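Local atomic coordinates of polyguluronate lyase (Corynebacterium sp., PDB entry 1UAI), a protein that probably depolymerises alginate as a lyase acting on poly-alpha-L-guluronate, using a jelly-roll beta-sandwich fold. Residues V54-V60 and N210-L216; A116-G121 and S185-K191; S68-R72 and T196-N202; I22-P28 and V63-G67. Numbering follows the deposited sequence.

Contact 1 (V54-V60 and N210-L216)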
loop_
_atom_site.group_PDB
_atom_site.type_symbol
_atom_site.label_atom_id
_atom_site.label_comp_id
_atom_site.label_asym_id
_atom_site.label_seq_id
_atom_site.Cartn_x
_atom_site.Cartn_y
_atom_site.Cartn_z
ATOM N N VAL A 54 -1.254 3.307 11.764
ATOM C CA VAL A 54 -2.191 2.279 11.343
ATOM C C VAL A 54 -1.485 0.997 10.935
ATOM O O VAL A 54 -0.562 1.005 10.117
ATOM C CB VAL A 54 -3.053 2.771 10.155
ATOM C CG1 VAL A 54 -4.028 1.680 9.722
ATOM C CG2 VAL A 54 -3.802 4.035 10.552
ATOM N N GLN A 55 -1.930 -0.103 11.527
ATOM C CA GLN A 55 -1.392 -1.422 11.236
ATOM C C GLN A 55 -2.217 -2.091 10.140
ATOM O O GLN A 55 -3.441 -2.205 10.258
ATOM C CB GLN A 55 -1.430 -2.284 12.501
ATOM C CG GLN A 55 -1.153 -3.762 12.279
ATOM C CD GLN A 55 -1.136 -4.533 13.580
ATOM O OE1 GLN A 55 -0.334 -4.244 14.467
ATOM N NE2 GLN A 55 -2.025 -5.513 13.709
ATOM N N PHE A 56 -1.536 -2.508 9.075
ATOM C CA PHE A 56 -2.158 -3.210 7.953
ATOM C C PHE A 56 -1.509 -4.588 7.916
ATOM O O PHE A 56 -0.281 -4.694 7.848
ATOM C CB PHE A 56 -1.855 -2.513 6.628
ATOM C CG PHE A 56 -2.505 -1.171 6.471
ATOM C CD1 PHE A 56 -3.762 -1.057 5.886
ATOM C CD2 PHE A 56 -1.838 -0.015 6.862
ATOM C CE1 PHE A 56 -4.344 0.193 5.686
ATOM C CE2 PHE A 56 -2.411 1.239 6.667
ATOM C CZ PHE A 56 -3.666 1.344 6.075
ATOM N N ARG A 57 -2.319 -5.639 7.960
ATOM C CA ARG A 57 -1.789 -6.997 7.927
ATOM C C ARG A 57 -2.573 -7.858 6.950
ATOM O O ARG A 57 -3.801 -7.795 6.907
ATOM C CB ARG A 57 -1.846 -7.632 9.322
ATOM C CG ARG A 57 -1.268 -9.046 9.373
ATOM C CD ARG A 57 -1.423 -9.699 10.744
ATOM N NE ARG A 57 -0.729 -8.957 11.792
ATOM C CZ ARG A 57 -0.659 -9.349 13.060
ATOM N NH1 ARG A 57 -1.239 -10.482 13.437
ATOM N NH2 ARG A 57 -0.016 -8.607 13.952
ATOM N N ALA A 58 -1.854 -8.651 6.160
ATOM C CA ALA A 58 -2.468 -9.561 5.200
ATOM C C ALA A 58 -1.673 -10.864 5.202
ATOM O O ALA A 58 -0.489 -10.885 4.857
ATOM C CB ALA A 58 -2.479 -8.947 3.803
ATOM N N ALA A 59 -2.336 -11.945 5.608
ATOM C CA ALA A 59 -1.716 -13.265 5.679
ATOM C C ALA A 59 -1.799 -13.986 4.340
ATOM O O ALA A 59 -2.652 -13.678 3.512
ATOM C CB ALA A 59 -2.385 -14.094 6.768
ATOM N N VAL A 60 -0.922 -14.965 4.142
ATOM C CA VAL A 60 -0.878 -15.698 2.882
ATOM C C VAL A 60 -2.157 -16.445 2.520
ATOM O O VAL A 60 -2.387 -16.749 1.349
ATOM C CB VAL A 60 0.309 -16.695 2.857
ATOM C CG1 VAL A 60 1.612 -15.945 3.104
ATOM C CG2 VAL A 60 0.109 -17.792 3.898
ATOM N N ASN A 210 1.135 -16.494 9.143
ATOM C CA ASN A 210 2.175 -16.339 8.121
ATOM C C ASN A 210 1.704 -15.113 7.345
ATOM O O ASN A 210 0.812 -15.214 6.501
ATOM C CB ASN A 210 2.189 -17.584 7.232
ATOM C CG ASN A 210 3.245 -17.527 6.154
ATOM O OD1 ASN A 210 3.963 -16.536 6.017
ATOM N ND2 ASN A 210 3.342 -18.595 5.371
ATOM N N TYR A 211 2.312 -13.961 7.616
ATOM C CA TYR A 211 1.824 -12.731 7.009
ATOM C C TYR A 211 2.808 -11.605 6.762
ATOM O O TYR A 211 3.942 -11.605 7.243
ATOM C CB TYR A 211 0.712 -12.181 7.907
ATOM C CG TYR A 211 1.202 -11.814 9.304
ATOM C CD1 TYR A 211 1.791 -10.572 9.563
ATOM C CD2 TYR A 211 1.097 -12.721 10.361
ATOM C CE1 TYR A 211 2.258 -10.243 10.840
ATOM C CE2 TYR A 211 1.563 -12.402 11.639
ATOM C CZ TYR A 211 2.141 -11.163 11.872
ATOM O OH TYR A 211 2.589 -10.848 13.136
ATOM N N GLY A 212 2.319 -10.632 6.001
ATOM C CA GLY A 212 3.065 -9.428 5.726
ATOM C C GLY A 212 2.329 -8.343 6.499
ATOM O O GLY A 212 1.099 -8.381 6.618
ATOM N N GLN A 213 3.070 -7.389 7.049
ATOM C CA GLN A 213 2.462 -6.298 7.797
ATOM C C GLN A 213 3.237 -5.012 7.586
ATOM O O GLN A 213 4.469 -5.015 7.544
ATOM C CB GLN A 213 2.418 -6.617 9.294
ATOM C CG GLN A 213 1.880 -5.469 10.146
ATOM C CD GLN A 213 1.737 -5.846 11.606
ATOM O OE1 GLN A 213 0.996 -6.767 11.947
ATOM N NE2 GLN A 213 2.445 -5.137 12.475
ATOM N N VAL A 214 2.492 -3.922 7.449
ATOM C CA VAL A 214 3.049 -2.592 7.256
ATOM C C VAL A 214 2.346 -1.636 8.218
ATOM O O VAL A 214 1.146 -1.768 8.464
ATOM C CB VAL A 214 2.801 -2.085 5.810
ATOM C CG1 VAL A 214 3.202 -0.624 5.686
ATOM C CG2 VAL A 214 3.575 -2.933 4.818
ATOM N N SER A 215 3.097 -0.688 8.767
ATOM C CA SER A 215 2.535 0.321 9.656
ATOM C C SER A 215 2.681 1.656 8.938
ATOM O O SER A 215 3.768 2.010 8.476
ATOM C CB SER A 215 3.275 0.355 10.995
ATOM O OG SER A 215 2.944 -0.772 11.788
ATOM N N LEU A 216 1.573 2.382 8.840
ATOM C CA LEU A 216 1.533 3.669 8.159
ATOM C C LEU A 216 1.382 4.786 9.186
ATOM O O LEU A 216 0.409 4.827 9.941
ATOM C CB LEU A 216 0.360 3.665 7.180
ATOM C CG LEU A 216 0.236 4.765 6.128
ATOM C CD1 LEU A 216 1.503 4.836 5.292
ATOM C CD2 LEU A 216 -0.967 4.467 5.243
HETATM O O HOH W 1 2.034 -6.422 15.123
#

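Contact 2 (A116-G121 and S185-K191)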
loop_
_atom_site.group_PDB
_atom_site.type_symbol
_atom_site.label_atom_id
_atom_site.label_comp_id
_atom_site.label_asym_id
_atom_site.label_seq_id
_atom_site.Cartn_x
_atom_site.Cartn_y
_atom_site.Cartn_z
ATOM N N ALA A 116 3.354 0.576 -0.926
ATOM C CA ALA A 116 2.788 1.777 -1.522
ATOM C C ALA A 116 2.878 1.643 -3.025
ATOM O O ALA A 116 3.791 0.995 -3.541
ATOM C CB ALA A 116 3.545 3.016 -1.061
ATOM N N GLN A 117 1.936 2.244 -3.738
ATOM C CA GLN A 117 1.991 2.160 -5.181
ATOM C C GLN A 117 1.224 3.208 -5.953
ATOM O O GLN A 117 0.456 4.000 -5.398
ATOM C CB GLN A 117 1.536 0.766 -5.663
ATOM C CG GLN A 117 0.447 0.070 -4.836
ATOM C CD GLN A 117 -0.124 -1.185 -5.513
ATOM O OE1 GLN A 117 -0.804 -1.994 -4.875
ATOM N NE2 GLN A 117 0.137 -1.339 -6.806
ATOM N N ILE A 118 1.524 3.237 -7.247
ATOM C CA ILE A 118 0.806 4.047 -8.214
ATOM C C ILE A 118 0.278 2.916 -9.084
ATOM O O ILE A 118 1.037 2.033 -9.501
ATOM C CB ILE A 118 1.694 4.959 -9.085
ATOM C CG1 ILE A 118 2.227 6.125 -8.251
ATOM C CG2 ILE A 118 0.874 5.491 -10.271
ATOM C CD1 ILE A 118 3.141 7.051 -9.020
ATOM N N HIS A 119 -1.024 2.926 -9.320
ATOM C CA HIS A 119 -1.677 1.895 -10.113
ATOM C C HIS A 119 -2.541 2.634 -11.127
ATOM O O HIS A 119 -2.928 3.777 -10.886
ATOM C CB HIS A 119 -2.556 1.054 -9.177
ATOM C CG HIS A 119 -2.959 -0.277 -9.731
ATOM N ND1 HIS A 119 -3.860 -0.418 -10.766
ATOM C CD2 HIS A 119 -2.596 -1.532 -9.374
ATOM C CE1 HIS A 119 -4.035 -1.704 -11.019
ATOM N NE2 HIS A 119 -3.281 -2.400 -10.189
ATOM N N ASP A 120 -2.812 2.025 -12.276
ATOM C CA ASP A 120 -3.698 2.683 -13.227
ATOM C C ASP A 120 -4.811 1.735 -13.643
ATOM O O ASP A 120 -5.089 0.767 -12.939
ATOM C CB ASP A 120 -2.943 3.255 -14.446
ATOM C CG ASP A 120 -2.257 2.199 -15.295
ATOM O OD1 ASP A 120 -2.581 1.000 -15.188
ATOM O OD2 ASP A 120 -1.388 2.595 -16.104
ATOM N N GLY A 121 -5.459 2.014 -14.767
ATOM C CA GLY A 121 -6.551 1.165 -15.206
ATOM C C GLY A 121 -6.149 -0.220 -15.676
ATOM O O GLY A 121 -7.002 -1.094 -15.832
ATOM N N SER A 185 0.236 7.445 -19.388
ATOM C CA SER A 185 -1.163 7.042 -19.358
ATOM C C SER A 185 -1.908 7.767 -18.246
ATOM O O SER A 185 -1.299 8.265 -17.297
ATOM C CB SER A 185 -1.279 5.531 -19.150
ATOM O OG SER A 185 -0.810 5.155 -17.868
ATOM N N SER A 186 -3.228 7.841 -18.378
ATOM C CA SER A 186 -4.068 8.473 -17.371
ATOM C C SER A 186 -4.711 7.351 -16.561
ATOM O O SER A 186 -4.297 6.196 -16.669
ATOM C CB SER A 186 -5.142 9.339 -18.033
ATOM O OG SER A 186 -4.558 10.437 -18.712
ATOM N N GLY A 187 -5.712 7.686 -15.754
ATOM C CA GLY A 187 -6.375 6.680 -14.942
ATOM C C GLY A 187 -5.532 6.186 -13.776
ATOM O O GLY A 187 -5.727 5.075 -13.285
ATOM N N ASN A 188 -4.594 7.014 -13.329
ATOM C CA ASN A 188 -3.718 6.654 -12.217
ATOM C C ASN A 188 -4.348 6.951 -10.864
ATOM O O ASN A 188 -5.223 7.807 -10.748
ATOM C CB ASN A 188 -2.408 7.433 -12.307
ATOM C CG ASN A 188 -1.673 7.185 -13.595
ATOM O OD1 ASN A 188 -1.106 6.113 -13.798
ATOM N ND2 ASN A 188 -1.681 8.175 -14.483
ATOM N N TYR A 189 -3.887 6.232 -9.844
ATOM C CA TYR A 189 -4.345 6.436 -8.478
ATOM C C TYR A 189 -3.322 5.847 -7.518
ATOM O O TYR A 189 -2.529 4.975 -7.887
ATOM C CB TYR A 189 -5.742 5.828 -8.262
ATOM C CG TYR A 189 -5.858 4.335 -8.454
ATOM C CD1 TYR A 189 -5.673 3.456 -7.387
ATOM C CD2 TYR A 189 -6.194 3.800 -9.698
ATOM C CE1 TYR A 189 -5.826 2.084 -7.551
ATOM C CE2 TYR A 189 -6.346 2.426 -9.873
ATOM C CZ TYR A 189 -6.162 1.576 -8.795
ATOM O OH TYR A 189 -6.322 0.217 -8.950
ATOM N N PHE A 190 -3.327 6.350 -6.291
ATOM C CA PHE A 190 -2.394 5.903 -5.265
ATOM C C PHE A 190 -2.978 4.820 -4.363
ATOM O O PHE A 190 -4.200 4.708 -4.202
ATOM C CB PHE A 190 -1.981 7.080 -4.372
ATOM C CG PHE A 190 -1.179 8.145 -5.072
ATOM C CD1 PHE A 190 0.060 7.854 -5.637
ATOM C CD2 PHE A 190 -1.640 9.458 -5.116
ATOM C CE1 PHE A 190 0.829 8.858 -6.230
ATOM C CE2 PHE A 190 -0.882 10.467 -5.705
ATOM C CZ PHE A 190 0.357 10.166 -6.261
ATOM N N LYS A 191 -2.083 4.028 -3.778
ATOM C CA LYS A 191 -2.451 2.984 -2.825
ATOM C C LYS A 191 -1.356 2.922 -1.766
ATOM O O LYS A 191 -0.199 3.246 -2.041
ATOM C CB LYS A 191 -2.560 1.603 -3.482
ATOM C CG LYS A 191 -3.449 1.534 -4.708
ATOM C CD LYS A 191 -3.908 0.108 -4.972
ATOM C CE LYS A 191 -5.002 -0.291 -3.992
ATOM N NZ LYS A 191 -5.372 -1.729 -4.102
HETATM O O HOH W 2 -7.611 -0.717 -11.181
HETATM O O HOH W 3 -5.383 3.712 -16.950
#

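Contact 3 (S68-R72 and T196-N202)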
loop_
_atom_site.group_PDB
_atom_site.type_symbol
_atom_site.label_atom_id
_atom_site.label_comp_id
_atom_site.label_asym_id
_atom_site.label_seq_id
_atom_site.Cartn_x
_atom_site.Cartn_y
_atom_site.Cartn_z
ATOM N N SER A 68 -7.843 -16.423 -6.596
ATOM C CA SER A 68 -6.498 -16.515 -7.140
ATOM C C SER A 68 -5.874 -15.127 -7.114
ATOM O O SER A 68 -6.493 -14.150 -7.535
ATOM C CB SER A 68 -6.543 -17.041 -8.576
ATOM O OG SER A 68 -7.306 -16.185 -9.406
ATOM N N GLY A 69 -4.650 -15.043 -6.612
ATOM C CA GLY A 69 -3.976 -13.761 -6.534
ATOM C C GLY A 69 -3.347 -13.571 -5.171
ATOM O O GLY A 69 -3.194 -14.532 -4.419
ATOM N N TYR A 70 -2.986 -12.332 -4.852
ATOM C CA TYR A 70 -2.362 -12.019 -3.572
ATOM C C TYR A 70 -3.282 -11.197 -2.673
ATOM O O TYR A 70 -4.007 -10.316 -3.142
ATOM C CB TYR A 70 -1.038 -11.285 -3.801
ATOM C CG TYR A 70 0.038 -12.168 -4.402
ATOM C CD1 TYR A 70 0.288 -13.438 -3.886
ATOM C CD2 TYR A 70 0.827 -11.724 -5.464
ATOM C CE1 TYR A 70 1.293 -14.246 -4.408
ATOM C CE2 TYR A 70 1.843 -12.526 -5.992
ATOM C CZ TYR A 70 2.068 -13.787 -5.457
ATOM O OH TYR A 70 3.070 -14.593 -5.953
ATOM N N PRO A 71 -3.256 -11.478 -1.361
ATOM C CA PRO A 71 -4.074 -10.797 -0.354
ATOM C C PRO A 71 -3.539 -9.432 0.059
ATOM O O PRO A 71 -2.337 -9.168 -0.028
ATOM C CB PRO A 71 -4.072 -11.787 0.801
ATOM C CG PRO A 71 -2.673 -12.307 0.753
ATOM C CD PRO A 71 -2.437 -12.536 -0.737
ATOM N N ARG A 72 -4.435 -8.576 0.535
ATOM C CA ARG A 72 -4.036 -7.241 0.943
ATOM C C ARG A 72 -4.950 -6.627 1.988
ATOM O O ARG A 72 -6.096 -7.037 2.160
ATOM C CB ARG A 72 -4.045 -6.308 -0.272
ATOM C CG ARG A 72 -5.446 -5.805 -0.645
ATOM C CD ARG A 72 -5.440 -5.073 -1.970
ATOM N NE ARG A 72 -5.413 -5.996 -3.102
ATOM C CZ ARG A 72 -4.704 -5.799 -4.209
ATOM N NH1 ARG A 72 -3.947 -4.717 -4.334
ATOM N NH2 ARG A 72 -4.775 -6.671 -5.204
ATOM N N THR A 196 0.582 -8.250 0.427
ATOM C CA THR A 196 1.461 -9.401 0.577
ATOM C C THR A 196 1.621 -10.211 -0.699
ATOM O O THR A 196 0.663 -10.786 -1.209
ATOM C CB THR A 196 0.945 -10.276 1.731
ATOM O OG1 THR A 196 0.901 -9.477 2.922
ATOM C CG2 THR A 196 1.848 -11.482 1.959
ATOM N N GLN A 197 2.853 -10.260 -1.200
ATOM C CA GLN A 197 3.155 -10.964 -2.436
ATOM C C GLN A 197 3.452 -12.445 -2.249
ATOM O O GLN A 197 4.482 -12.956 -2.694
ATOM C CB GLN A 197 4.323 -10.277 -3.146
ATOM C CG GLN A 197 4.104 -8.787 -3.395
ATOM C CD GLN A 197 2.834 -8.501 -4.168
ATOM O OE1 GLN A 197 1.888 -7.915 -3.640
ATOM N NE2 GLN A 197 2.802 -8.919 -5.426
ATOM N N ALA A 198 2.534 -13.129 -1.580
ATOM C CA ALA A 198 2.661 -14.556 -1.343
ATOM C C ALA A 198 1.302 -15.097 -0.934
ATOM O O ALA A 198 0.510 -14.395 -0.305
ATOM C CB ALA A 198 3.686 -14.824 -0.244
ATOM N N ASN A 199 1.019 -16.332 -1.332
ATOM C CA ASN A 199 -0.226 -16.981 -0.954
ATOM C C ASN A 199 0.103 -18.431 -0.622
ATOM O O ASN A 199 1.276 -18.804 -0.560
ATOM C CB ASN A 199 -1.287 -16.877 -2.063
ATOM C CG ASN A 199 -0.806 -17.404 -3.391
ATOM O OD1 ASN A 199 -0.105 -18.408 -3.452
ATOM N ND2 ASN A 199 -1.203 -16.740 -4.471
ATOM N N CYS A 200 -0.912 -19.252 -0.402
ATOM C CA CYS A 200 -0.655 -20.636 -0.032
ATOM C C CYS A 200 -0.037 -21.517 -1.112
ATOM O O CYS A 200 0.381 -22.641 -0.833
ATOM C CB CYS A 200 -1.936 -21.250 0.533
ATOM S SG CYS A 200 -2.371 -20.443 2.109
ATOM N N SER A 201 0.044 -21.009 -2.338
ATOM C CA SER A 201 0.647 -21.783 -3.416
ATOM C C SER A 201 2.169 -21.660 -3.389
ATOM O O SER A 201 2.873 -22.560 -3.849
ATOM C CB SER A 201 0.129 -21.316 -4.781
ATOM O OG SER A 201 0.752 -20.108 -5.188
ATOM N N ASN A 202 2.684 -20.555 -2.851
ATOM C CA ASN A 202 4.131 -20.365 -2.804
ATOM C C ASN A 202 4.712 -19.999 -1.441
ATOM O O ASN A 202 5.864 -19.570 -1.346
ATOM C CB ASN A 202 4.579 -19.333 -3.850
ATOM C CG ASN A 202 3.788 -18.040 -3.785
ATOM O OD1 ASN A 202 3.263 -17.665 -2.736
ATOM N ND2 ASN A 202 3.718 -17.337 -4.912
#

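Contact 4 (I22-P28 and V63-G67)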
loop_
_atom_site.group_PDB
_atom_site.type_symbol
_atom_site.label_atom_id
_atom_site.label_comp_id
_atom_site.label_asym_id
_atom_site.label_seq_id
_atom_site.Cartn_x
_atom_site.Cartn_y
_atom_site.Cartn_z
ATOM N N ILE A 22 -10.069 -10.290 4.321
ATOM C CA ILE A 22 -11.158 -11.121 4.817
ATOM C C ILE A 22 -12.363 -10.893 3.914
ATOM O O ILE A 22 -12.367 -9.973 3.095
ATOM C CB ILE A 22 -11.538 -10.775 6.281
ATOM C CG1 ILE A 22 -11.915 -9.296 6.399
ATOM C CG2 ILE A 22 -10.381 -11.112 7.210
ATOM C CD1 ILE A 22 -12.369 -8.890 7.790
ATOM N N GLY A 23 -13.377 -11.741 4.068
ATOM C CA GLY A 23 -14.578 -11.635 3.261
ATOM C C GLY A 23 -15.002 -13.005 2.773
ATOM O O GLY A 23 -14.398 -14.015 3.139
ATOM N N SER A 24 -16.046 -13.050 1.953
ATOM C CA SER A 24 -16.521 -14.316 1.422
ATOM C C SER A 24 -15.587 -14.777 0.310
ATOM O O SER A 24 -14.762 -14.005 -0.182
ATOM C CB SER A 24 -17.955 -14.176 0.898
ATOM O OG SER A 24 -18.069 -13.119 -0.037
ATOM N N SER A 25 -15.721 -16.040 -0.078
ATOM C CA SER A 25 -14.887 -16.640 -1.111
ATOM C C SER A 25 -14.645 -15.768 -2.341
ATOM O O SER A 25 -15.580 -15.394 -3.048
ATOM C CB SER A 25 -15.490 -17.977 -1.549
ATOM O OG SER A 25 -14.676 -18.607 -2.523
ATOM N N GLY A 26 -13.377 -15.452 -2.585
ATOM C CA GLY A 26 -13.006 -14.649 -3.737
ATOM C C GLY A 26 -13.538 -13.229 -3.789
ATOM O O GLY A 26 -13.515 -12.601 -4.847
ATOM N N LYS A 27 -14.007 -12.710 -2.660
ATOM C CA LYS A 27 -14.542 -11.354 -2.621
ATOM C C LYS A 27 -14.013 -10.580 -1.416
ATOM O O LYS A 27 -14.662 -10.523 -0.373
ATOM C CB LYS A 27 -16.073 -11.395 -2.581
ATOM C CG LYS A 27 -16.748 -10.032 -2.648
ATOM C CD LYS A 27 -18.260 -10.163 -2.486
ATOM C CE LYS A 27 -18.963 -8.815 -2.569
ATOM N NZ LYS A 27 -18.858 -8.205 -3.923
ATOM N N PRO A 28 -12.817 -9.983 -1.541
ATOM C CA PRO A 28 -12.246 -9.218 -0.427
ATOM C C PRO A 28 -13.189 -8.097 0.002
ATOM O O PRO A 28 -13.680 -7.337 -0.831
ATOM C CB PRO A 28 -10.946 -8.675 -1.013
ATOM C CG PRO A 28 -10.551 -9.737 -1.994
ATOM C CD PRO A 28 -11.867 -10.061 -2.664
ATOM N N VAL A 63 -8.167 -13.652 1.849
ATOM C CA VAL A 63 -9.122 -13.653 0.756
ATOM C C VAL A 63 -8.573 -12.801 -0.383
ATOM O O VAL A 63 -8.030 -11.716 -0.157
ATOM C CB VAL A 63 -10.484 -13.083 1.219
ATOM C CG1 VAL A 63 -11.452 -13.006 0.047
ATOM C CG2 VAL A 63 -11.057 -13.957 2.324
ATOM N N THR A 64 -8.696 -13.309 -1.602
ATOM C CA THR A 64 -8.218 -12.600 -2.778
ATOM C C THR A 64 -9.306 -12.634 -3.841
ATOM O O THR A 64 -10.191 -13.488 -3.802
ATOM C CB THR A 64 -6.944 -13.252 -3.355
ATOM O OG1 THR A 64 -7.247 -14.575 -3.817
ATOM C CG2 THR A 64 -5.859 -13.327 -2.292
ATOM N N THR A 65 -9.234 -11.705 -4.786
ATOM C CA THR A 65 -10.218 -11.628 -5.857
ATOM C C THR A 65 -10.343 -12.958 -6.593
ATOM O O THR A 65 -9.357 -13.488 -7.111
ATOM C CB THR A 65 -9.845 -10.528 -6.869
ATOM O OG1 THR A 65 -9.700 -9.278 -6.182
ATOM C CG2 THR A 65 -10.928 -10.391 -7.931
ATOM N N SER A 66 -11.563 -13.489 -6.626
ATOM C CA SER A 66 -11.863 -14.754 -7.293
ATOM C C SER A 66 -11.314 -15.969 -6.550
ATOM O O SER A 66 -11.858 -17.068 -6.659
ATOM C CB SER A 66 -11.319 -14.743 -8.726
ATOM O OG SER A 66 -11.926 -13.719 -9.495
ATOM N N GLY A 67 -10.241 -15.769 -5.792
ATOM C CA GLY A 67 -9.641 -16.867 -5.056
ATOM C C GLY A 67 -8.207 -17.076 -5.498
ATOM O O GLY A 67 -7.447 -17.811 -4.868
#

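Contact 1 (V54-V60 and N210-L216)
Arg57 and Gln213 make the strongest side-chain link: Arg57 NE and NH2 both donate to Gln213 OE1, at 2.8 and 2.9 Å. A water joins Gln213 NE2 (3.0 Å) to Gln55 OE1 (3.3 Å), while Gln55 NE2 turns to Pro43. The guanidinium of Arg57 lies flat on Tyr211, planes at 8° and centres 4.0 Å apart, an off-centre cation-pi stack with Arg57 CD also over the ring face. Beneath these side chains the backbones pair as antiparallel strands at 168°. Reciprocal bonds tie the hydrogen-bonded pairs Val54-Leu216, Phe56-Val214 (Phe56 N to Val214 O 2.8 Å) and Ala58-Gly212, and Val60 N to Asn210 O (2.9 Å) extends the ladder past the last bridge. The other sheet face carries Val54, Phe56, Val214 and Leu216; Phe56 CE2 packs on Leu216 CB at 3.7 Å, and both side chains reach Leu75 on strand 72-79 of the opposing sheet. Strands 45-47 and 95-105 flank the pair. The chemistry is thus two-sided, as befits a jelly-roll beta-sandwich: apolar groups fill the space between the sheets, and a polar row in which a water links Gln55 and Gln213, and Tyr211 stacks on Arg57, lines the outer face.

Contact 2 (A116-G121 and S185-K191)
The final residues of strand 112-119 and the first of strand 189-192 run antiparallel, the axes of 116-119 and 189-191 4.7 Å apart at 158°, in one sheet of the jelly-roll sandwich. Gln117-Lys191 and His119-Tyr189 are hydrogen-bonded pairs (Tyr189 N to His119 O 2.8 Å) around the non-hydrogen-bonded pair Ile118-Phe190. Just before the strand, Gly187 and Asn188 both face Trp88, a G1 beta bulge in which Gly187 takes the positive phi. Ile118 and Phe190 share the face turned to the other sheet, CG1 to CE1 3.7 Å, and both meet Phe162. On the opposite face lie His119, Tyr189 and Lys191, whose NZ forms a salt bridge with Glu74. His119 CB sits over the Tyr189 ring, and Arg76 makes a cation-pi contact with that tyrosine. Gln117-Ile118-His119 matches the QIH motif of family 7 alginate lyases, and Tyr189-Phe190-Lys191 begins their YFKAG motif, consistent with a place on the substrate-groove side. Past the strands, one water accepts from Gly121 N (2.8 Å) and donates to Ser186 O (2.7 Å).

Contact 3 (S68-R72 and T196-N202)
This is a loop-to-loop contact at the rim of the sandwich, where the chain entering strand 72-79 meets the chain leaving strand 194-196. Tyr70 dominates it. Its ring lies flat over the inverse gamma turn centred on Gln197, with Gln197 CA 3.8 Å from the ring centroid in a CH-pi contact and Ala198 N over the same face. The phenol accepts a hydrogen bond at the ring edge, Asn202 ND2 to Tyr70 OH 3.0 Å, and Asn199 ND2 bonds Gly69 O at 3.0 Å. Asn199 also forms an Asx turn, its OD1 accepting from Ser201 N (2.8 Å), while Asn202 OD1 takes Asn199 N (3.0 Å). Pro71 rests its CD 3.5 Å from Ala198 O, and a weak bond runs from Thr196 N to Pro71 O (3.1 Å). Cys200, the middle residue of the Asx turn, forms the disulfide with Cys206. Around the contact, Thr196 OG1 bonds Ala58 O on strand 54-59, Gln197 packs on His112 and Val114 of strand 112-119, and Lys110 lies against Tyr70 and Asn202.

Contact 4 (I22-P28 and V63-G67)
Val63 is the apolar plug of this surface contact. Its side chain points toward segment 22-28 in the t rotamer, and the two methyls divide the opposing backbone: CG2 lies 3.7 Å from Ile22 C and 3.4 Å from Gly23 O, whereas CG1 approaches Ser24 O (3.5 Å), Lys27 N (3.7 Å) and the Pro28 ring (CG, 4.0 Å). Pro28, with C-gamma exo pucker, extends that patch along the chain by setting CG 3.7 Å from both Thr64 C and Thr65 N. The turn that receives Val63 is a type II beta turn from Ser24 to Lys27, closed by Lys27 N to Ser24 O (2.9 Å), on the connection between the antiparallel strands 16-20 and 27-31 at the margin of the beta-sandwich. Gly26 takes the turn's positive phi and packs closely against the loop of segment 63-67: its CA is 3.0 Å from Thr64 O in a CA-H...O contact, a CB would collide with Ser66 C, and its carbonyl receives the single hydrogen bond across the segments, Ser66 N to Gly26 O 2.8 Å. Other side chains leave the interface at CB. Ile22, in the p rotamer, packs on Thr41 and Trp44; Thr64, also p, turns to Pro71; and Lys27, with chi1 to chi3 all t, extends away from the other segment at the surface.

Overall arrangement
Along the chain the segments nest: contact 2 lies inside the loop closed by contact 3, and contact 3 inside that of contact 1, while contact 4 crosses contact 1. Contact 1 belongs to the seven-strand sheet and contact 2 to the facing sheet; their centres are 21 Å apart, on opposite sides of the chain's centre. Contact 3 spans the rim between them, touching contact 1 through Thr196 OG1 and Ala58 O (2.8 Å) and touching contact 2 where Arg72 and Lys191 bring like charges close, beside Glu74. Contact 4, centred 11 Å from contact 3, packs Thr64 against Tyr70 and Pro71. Residues 54-72 thus run continuously from one sheet, through two loop contacts, into the other.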